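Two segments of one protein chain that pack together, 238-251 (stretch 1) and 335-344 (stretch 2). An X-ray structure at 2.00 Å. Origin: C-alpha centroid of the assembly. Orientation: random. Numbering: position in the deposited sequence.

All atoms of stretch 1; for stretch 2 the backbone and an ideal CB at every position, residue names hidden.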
# COMPACT_ATOMS: atom_id res chain seq x y z
N VAL A 238 14.78 -12.18 -6.36
CA VAL A 238 13.73 -11.20 -6.10
C VAL A 238 13.92 -9.99 -7.01
O VAL A 238 14.87 -9.94 -7.79
CB VAL A 238 13.74 -10.73 -4.63
CG1 VAL A 238 13.30 -11.87 -3.72
CG2 VAL A 238 15.13 -10.25 -4.25
N ILE A 239 13.03 -9.01 -6.91
CA ILE A 239 13.12 -7.81 -7.72
C ILE A 239 14.19 -6.88 -7.15
O ILE A 239 13.97 -6.25 -6.11
CB ILE A 239 11.76 -7.07 -7.78
CG1 ILE A 239 10.72 -7.97 -8.47
CG2 ILE A 239 11.90 -5.77 -8.56
CD1 ILE A 239 9.31 -7.42 -8.45
N GLU A 240 15.33 -6.80 -7.81
CA GLU A 240 16.43 -5.96 -7.35
C GLU A 240 16.82 -4.89 -8.36
O GLU A 240 17.62 -4.01 -8.07
CB GLU A 240 17.67 -6.81 -7.06
CG GLU A 240 17.43 -8.02 -6.19
CD GLU A 240 18.70 -8.81 -5.98
OE1 GLU A 240 19.38 -9.13 -6.98
OE2 GLU A 240 19.03 -9.13 -4.81
N ASP A 241 16.25 -4.99 -9.56
CA ASP A 241 16.54 -4.05 -10.62
C ASP A 241 15.24 -3.39 -11.05
O ASP A 241 14.19 -4.01 -11.02
CB ASP A 241 17.17 -4.79 -11.80
CG ASP A 241 18.38 -5.62 -11.39
OD1 ASP A 241 19.45 -5.03 -11.13
OD2 ASP A 241 18.25 -6.86 -11.30
N ILE A 242 15.31 -2.12 -11.44
CA ILE A 242 14.10 -1.41 -11.85
C ILE A 242 13.44 -2.12 -13.03
O ILE A 242 12.21 -2.11 -13.17
CB ILE A 242 14.42 0.05 -12.21
CG1 ILE A 242 14.97 0.78 -10.97
CG2 ILE A 242 13.17 0.75 -12.72
CD1 ILE A 242 15.45 2.20 -11.24
N SER A 243 14.25 -2.75 -13.87
CA SER A 243 13.74 -3.46 -15.04
C SER A 243 12.84 -4.65 -14.67
O SER A 243 12.11 -5.15 -15.52
CB SER A 243 14.90 -3.94 -15.92
OG SER A 243 15.76 -4.81 -15.20
N SER A 244 12.91 -5.09 -13.42
CA SER A 244 12.09 -6.22 -12.97
C SER A 244 10.88 -5.78 -12.14
O SER A 244 10.10 -6.63 -11.68
CB SER A 244 12.93 -7.19 -12.15
OG SER A 244 13.89 -7.85 -12.95
N GLU A 245 10.71 -4.48 -11.95
CA GLU A 245 9.59 -3.98 -11.15
C GLU A 245 8.26 -4.38 -11.76
O GLU A 245 8.13 -4.52 -12.97
CB GLU A 245 9.66 -2.45 -11.04
CG GLU A 245 9.28 -1.70 -12.31
CD GLU A 245 9.48 -0.20 -12.19
OE1 GLU A 245 9.81 0.29 -11.09
OE2 GLU A 245 9.29 0.50 -13.21
N ALA A 246 7.26 -4.57 -10.90
CA ALA A 246 5.93 -4.95 -11.35
C ALA A 246 5.02 -3.73 -11.34
O ALA A 246 4.70 -3.19 -10.28
CB ALA A 246 5.36 -6.04 -10.45
N LYS A 247 4.62 -3.28 -12.53
CA LYS A 247 3.74 -2.13 -12.63
C LYS A 247 2.78 -2.32 -13.80
O LYS A 247 3.04 -3.11 -14.71
CB LYS A 247 4.54 -0.83 -12.83
CG LYS A 247 5.35 -0.77 -14.11
CD LYS A 247 6.01 0.60 -14.26
CE LYS A 247 6.85 0.69 -15.53
NZ LYS A 247 8.03 -0.22 -15.47
N ILE A 248 1.67 -1.61 -13.76
CA ILE A 248 0.68 -1.70 -14.82
C ILE A 248 0.41 -0.29 -15.35
O ILE A 248 0.29 0.66 -14.59
CB ILE A 248 -0.63 -2.35 -14.31
CG1 ILE A 248 -1.59 -2.59 -15.48
CG2 ILE A 248 -1.27 -1.48 -13.24
CD1 ILE A 248 -2.82 -3.40 -15.10
N LYS A 249 0.34 -0.17 -16.67
CA LYS A 249 0.08 1.12 -17.30
C LYS A 249 -0.49 0.88 -18.68
O LYS A 249 -0.44 -0.25 -19.19
CB LYS A 249 1.36 1.94 -17.41
CG LYS A 249 2.43 1.32 -18.29
CD LYS A 249 3.64 2.24 -18.40
CE LYS A 249 4.72 1.63 -19.29
NZ LYS A 249 5.92 2.51 -19.39
N SER A 250 -1.03 1.93 -19.29
CA SER A 250 -1.63 1.82 -20.61
C SER A 250 -0.65 1.25 -21.63
O SER A 250 0.52 1.62 -21.64
CB SER A 250 -2.13 3.19 -21.07
OG SER A 250 -2.93 3.06 -22.23
N SER A 251 -1.15 0.35 -22.47
CA SER A 251 -0.36 -0.29 -23.52
C SER A 251 -1.30 -0.66 -24.66
O SER A 251 -2.51 -0.44 -24.56
CB SER A 251 0.30 -1.56 -22.99
OG SER A 251 -0.66 -2.56 -22.72
N UNK A 335 -2.68 10.46 -17.81
CA UNK A 335 -3.41 9.27 -18.22
C UNK A 335 -2.56 8.01 -18.43
O UNK A 335 -3.02 6.90 -18.16
CB UNK A 335 -4.16 9.58 -19.52
N UNK A 336 -1.33 8.19 -18.89
CA UNK A 336 -0.44 7.06 -19.14
C UNK A 336 0.42 6.63 -17.95
O UNK A 336 1.22 5.70 -18.06
CB UNK A 336 0.48 7.41 -20.31
N UNK A 337 0.26 7.31 -16.82
CA UNK A 337 1.04 6.97 -15.64
C UNK A 337 0.67 5.58 -15.14
O UNK A 337 -0.49 5.15 -15.22
CB UNK A 337 0.83 8.01 -14.54
N UNK A 338 1.65 4.85 -14.60
CA UNK A 338 1.38 3.50 -14.09
C UNK A 338 0.99 3.48 -12.62
O UNK A 338 0.99 4.50 -11.94
CB UNK A 338 2.61 2.61 -14.30
N UNK A 339 0.61 2.29 -12.16
CA UNK A 339 0.29 2.05 -10.76
C UNK A 339 1.30 0.96 -10.44
O UNK A 339 1.51 0.05 -11.25
CB UNK A 339 -1.16 1.65 -10.50
N UNK A 340 1.93 1.04 -9.27
CA UNK A 340 2.96 0.08 -8.91
C UNK A 340 2.55 -0.99 -7.91
O UNK A 340 1.96 -0.69 -6.87
CB UNK A 340 4.16 0.84 -8.35
N UNK A 341 2.87 -2.24 -8.24
CA UNK A 341 2.58 -3.39 -7.39
C UNK A 341 3.77 -3.68 -6.48
O UNK A 341 3.62 -3.92 -5.28
CB UNK A 341 2.24 -4.62 -8.24
N UNK A 342 4.97 -3.66 -7.06
CA UNK A 342 6.18 -3.93 -6.30
C UNK A 342 7.39 -3.36 -7.03
O UNK A 342 7.59 -3.61 -8.21
CB UNK A 342 6.35 -5.43 -6.07
N UNK A 343 8.21 -2.59 -6.31
CA UNK A 343 9.39 -1.98 -6.92
C UNK A 343 10.68 -2.44 -6.27
O UNK A 343 10.70 -2.87 -5.12
CB UNK A 343 9.29 -0.46 -6.84
N UNK A 344 11.77 -2.32 -7.02
CA UNK A 344 13.08 -2.74 -6.54
C UNK A 344 13.49 -2.08 -5.22
O UNK A 344 14.08 -2.72 -4.35
CB UNK A 344 14.13 -2.44 -7.61

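Position 335 has nothing of stretch 1 within 5.5 Å of its ideal CB. It is Ser335; its O accepts from a water that also binds Ser250 N.

At 336 the CB points sideways, 5.0 Å from Ser250 CB. A short polar side chain could lean toward the serine. The residue is Asn336. OD1 comes within 3.7 Å of Ser250 CB. A second water joins its O to Ser250 O.

Position 337 points away, and many residues would fit. It is Ser337.

At 338 the CB points toward stretch 1 and is crowded: 3.0 Å from Ile248 O and 3.4 Å from Lys249 CB. A compact side chain suits it, and phi of -91° does not exclude proline. The residue is Pro338, whose CB lies 3.5 Å from Lys249 CB and 4.0 Å from Lys247 CD.

Position 339 pairs with Ile248 through two backbone hydrogen bonds, N to Ile248 O (2.9 Å) and Ile248 N to O (3.0 Å). Its CB lies 4.2 Å from Ile248 CG2, so an apolar residue is expected; Val, Ile or Leu would do. It is Leu339, whose CB packs 4.0 Å from Ile248 CG2.

Position 340 sits opposite Lys247, on the other face of the sheet from Ile248. The lysine's aliphatic part and Glu245 suit an aromatic or a long polar side chain. It is Tyr340. CD1 is 3.7 Å from Lys247 CB, and Glu245 OE2 lies at the ring edge, 4.3 Å from CE1.

At 341 the chain turns a corner and N donates to Ala246 O (2.9 Å). The CB points sideways, near Ala246 and within reach of Ile248, so a large apolar side chain fits. It is Trp341, with CB 4.0 Å from Ala246 CB and NE1 4.2 Å from Ile248 CG2.

Position 342 also bonds Ala246: Ala246 N donates to its O (2.9 Å), and its N donates to Ala246 O (3.3 Å). Ile239 CD1 and Ala246 CB favour an apolar residue. Phe342 places CD1 4.2 Å from Ile239 CD1.

At 343 the CB points away, but Glu245 OE1 is 4.3 Å from it. Lysine or arginine could answer that charge. Arg343 does: NE (3.0 Å) and NH2 (3.1 Å) both donate to Glu245 OE1 in a salt bridge.

At 344 the CB points toward stretch 1, 3.7 Å from both Glu240 C and Asp241 C. A small residue suits. It is Ala344, with CB 4.1 Å from Ile239 CG2. A water links its N to Glu245 OE1.

Stretch 2 (335-344) SNSPLYWFRA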
# COMPACT_ATOMS: atom_id res chain seq x y z
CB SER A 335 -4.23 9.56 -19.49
OG SER A 335 -3.39 9.95 -20.56
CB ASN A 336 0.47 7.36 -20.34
CG ASN A 336 -0.30 7.51 -21.63
OD1 ASN A 336 -1.07 6.63 -22.02
ND2 ASN A 336 -0.10 8.64 -22.31
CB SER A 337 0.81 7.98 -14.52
OG SER A 337 1.23 9.27 -14.91
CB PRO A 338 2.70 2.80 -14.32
CG PRO A 338 3.69 3.87 -13.98
CD PRO A 338 3.10 5.12 -14.63
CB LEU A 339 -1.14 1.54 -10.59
CG LEU A 339 -2.22 2.62 -10.76
CD1 LEU A 339 -3.58 2.05 -10.39
CD2 LEU A 339 -1.90 3.81 -9.88
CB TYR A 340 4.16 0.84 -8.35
CG TYR A 340 4.70 1.90 -9.28
CD1 TYR A 340 5.61 1.57 -10.28
CD2 TYR A 340 4.31 3.23 -9.15
CE1 TYR A 340 6.11 2.54 -11.14
CE2 TYR A 340 4.80 4.21 -10.00
CZ TYR A 340 5.71 3.86 -10.98
OH TYR A 340 6.22 4.84 -11.81
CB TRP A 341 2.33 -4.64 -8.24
CG TRP A 341 1.04 -4.68 -9.00
CD1 TRP A 341 0.12 -3.68 -9.13
CD2 TRP A 341 0.55 -5.77 -9.78
NE1 TRP A 341 -0.91 -4.08 -9.95
CE2 TRP A 341 -0.67 -5.37 -10.36
CE3 TRP A 341 1.04 -7.06 -10.05
CZ2 TRP A 341 -1.41 -6.20 -11.20
CZ3 TRP A 341 0.30 -7.89 -10.88
CH2 TRP A 341 -0.92 -7.46 -11.44
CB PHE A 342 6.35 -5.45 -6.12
CG PHE A 342 7.18 -5.83 -4.91
CD1 PHE A 342 8.52 -5.48 -4.83
CD2 PHE A 342 6.60 -6.52 -3.86
CE1 PHE A 342 9.28 -5.82 -3.70
CE2 PHE A 342 7.34 -6.87 -2.73
CZ PHE A 342 8.69 -6.51 -2.65
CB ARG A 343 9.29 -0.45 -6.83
CG ARG A 343 7.92 0.08 -7.24
CD ARG A 343 7.97 1.57 -7.52
NE ARG A 343 8.67 1.87 -8.76
CZ ARG A 343 8.77 3.09 -9.28
NH1 ARG A 343 8.21 4.13 -8.66
NH2 ARG A 343 9.42 3.28 -10.43
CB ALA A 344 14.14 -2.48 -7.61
O HOH W 1 11.78 -0.52 -9.30
O HOH W 2 -1.94 4.22 -17.50
O HOH W 3 1.44 4.01 -20.50
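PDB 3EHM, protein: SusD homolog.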